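PDB 4JO5: cellulosome anchoring protein cohesin region, which probably acts as a cellulosome scaffolding protein that brings catalytic subunits to cellulose, here represented by its cellulose-binding module with flanking linkers. Local coordinates for residues G17-E22 / A160-V165. Numbering follows the deposited sequence.
Sequences GNLKVE and AYLNGV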
# COMPACT_ATOMS: atom_id res chain seq x y z
N GLY A 17 -5.89 -1.63 15.30
CA GLY A 17 -5.37 -0.67 16.25
C GLY A 17 -3.86 -0.70 16.41
O GLY A 17 -3.30 0.11 17.19
N ASN A 18 -3.19 -1.61 15.69
CA ASN A 18 -1.72 -1.72 15.77
C ASN A 18 -1.03 -0.87 14.72
O ASN A 18 0.14 -0.47 14.87
CB ASN A 18 -1.24 -3.18 15.66
CG ASN A 18 -2.17 -4.06 14.83
OD1 ASN A 18 -2.65 -3.64 13.78
ND2 ASN A 18 -2.43 -5.28 15.32
N LEU A 19 -1.76 -0.61 13.64
CA LEU A 19 -1.26 0.24 12.55
C LEU A 19 -2.23 1.35 12.20
O LEU A 19 -3.45 1.20 12.26
CB LEU A 19 -1.09 -0.59 11.28
CG LEU A 19 -0.05 -1.69 11.35
CD1 LEU A 19 -0.02 -2.39 10.01
CD2 LEU A 19 1.32 -1.14 11.71
N LYS A 20 -1.65 2.47 11.82
CA LYS A 20 -2.39 3.52 11.18
C LYS A 20 -1.79 3.58 9.79
O LYS A 20 -0.59 3.65 9.64
CB LYS A 20 -2.18 4.85 11.90
CG LYS A 20 -2.82 5.98 11.13
CD LYS A 20 -2.78 7.26 11.88
CE LYS A 20 -1.39 7.81 12.04
NZ LYS A 20 -1.46 9.19 12.63
N VAL A 21 -2.63 3.55 8.77
CA VAL A 21 -2.15 3.61 7.39
C VAL A 21 -2.66 4.88 6.74
O VAL A 21 -3.89 5.11 6.66
CB VAL A 21 -2.60 2.41 6.52
CG1 VAL A 21 -2.02 2.51 5.09
CG2 VAL A 21 -2.20 1.10 7.15
N GLU A 22 -1.73 5.72 6.34
CA GLU A 22 -2.05 6.91 5.58
C GLU A 22 -1.47 6.73 4.19
O GLU A 22 -0.51 5.97 3.98
CB GLU A 22 -1.49 8.16 6.24
CG GLU A 22 -2.07 8.46 7.61
CD GLU A 22 -1.33 9.60 8.32
OE1 GLU A 22 -0.29 9.35 8.97
OE2 GLU A 22 -1.79 10.75 8.21
N ALA A 160 -3.51 -3.45 4.86
CA ALA A 160 -2.23 -3.84 5.42
C ALA A 160 -2.45 -5.11 6.23
O ALA A 160 -3.51 -5.28 6.83
CB ALA A 160 -1.69 -2.75 6.32
N TYR A 161 -1.42 -5.95 6.24
CA TYR A 161 -1.47 -7.29 6.83
C TYR A 161 -0.22 -7.50 7.66
O TYR A 161 0.88 -7.12 7.25
CB TYR A 161 -1.51 -8.37 5.73
CG TYR A 161 -2.60 -8.15 4.72
CD1 TYR A 161 -2.47 -7.16 3.74
CD2 TYR A 161 -3.77 -8.89 4.76
CE1 TYR A 161 -3.47 -6.92 2.84
CE2 TYR A 161 -4.80 -8.64 3.85
CZ TYR A 161 -4.63 -7.64 2.90
OH TYR A 161 -5.62 -7.36 1.98
N LEU A 162 -0.39 -8.13 8.81
CA LEU A 162 0.77 -8.59 9.58
C LEU A 162 0.74 -10.10 9.59
O LEU A 162 -0.22 -10.73 10.08
CB LEU A 162 0.78 -8.05 11.01
CG LEU A 162 0.89 -6.53 11.19
CD1 LEU A 162 0.64 -6.16 12.66
CD2 LEU A 162 2.22 -6.03 10.75
N ASN A 163 1.79 -10.68 9.02
CA ASN A 163 1.86 -12.13 8.83
C ASN A 163 0.61 -12.65 8.16
O ASN A 163 0.10 -13.69 8.55
CB ASN A 163 2.03 -12.81 10.20
CG ASN A 163 2.80 -14.09 10.10
OD1 ASN A 163 3.54 -14.30 9.15
ND2 ASN A 163 2.64 -14.96 11.10
N GLY A 164 0.09 -11.92 7.17
CA GLY A 164 -1.08 -12.34 6.41
C GLY A 164 -2.45 -12.00 7.01
O GLY A 164 -3.51 -12.16 6.38
N VAL A 165 -2.46 -11.54 8.26
CA VAL A 165 -3.71 -11.18 8.92
C VAL A 165 -4.04 -9.73 8.61
O VAL A 165 -3.27 -8.85 8.89
CB VAL A 165 -3.56 -11.33 10.43
CG1 VAL A 165 -4.82 -10.90 11.16
CG2 VAL A 165 -3.19 -12.77 10.77
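The carboxamide of Asn18 turns one face to Leu162, whose methyl CD1 stands almost straight above the amide carbon, with CD1 4.1 Å from CG of Asn18; ND2 of the same amide is scarcely farther from that methyl. The two side chains arrive from opposite directions between the two sheets of a beta sandwich, the fold of this family 3 cellulose-binding module, and Val167 also touches Asn18. The other flat group, the ring of Tyr161, leaves the interface on the far face of its sheet, where it makes a cation-pi contact with Arg57 while its hydroxyl hydrogen-bonds to Glu171 and Thr159.

The example illustrates how two sheets pack through alternating side chains. Strand 19-25 belongs to one sheet and strand 159-162 to the other; the axes of residues 19-22 and 160-162 pass 9.4 Å apart, with directions 152° apart, and side chains alone bridge the gap between these segments. Leu19 and Val21 point inward, whereas Lys20 and Glu22 lie on the outer side, joined by a long salt bridge of 3.8 Å between NZ of Lys20 and OE1 of Glu22. The opposing strand alternates likewise, Ala160 and Leu162 inward and Tyr161 outward, before a type I' turn through Asn163 and Gly164 reverses the chain. Reciprocal backbone hydrogen bonds between Leu162 and Val165 close this tight hairpin.

Neighbouring strands extend the apolar contact: Leu19 also meets Leu54 and Val41, Val21 meets Phe39, and Ala160 meets Leu56. Leu19 reaches across because CD1 extends its chain, anti to CA (chi2 -180°), bringing that methyl 4.3 Å from CD2 of Leu162. The small Ala160 meets two branches at once: its CB lies 4.1 Å from CD1 of Leu19 and 4.0 Å from CG2 of Val21.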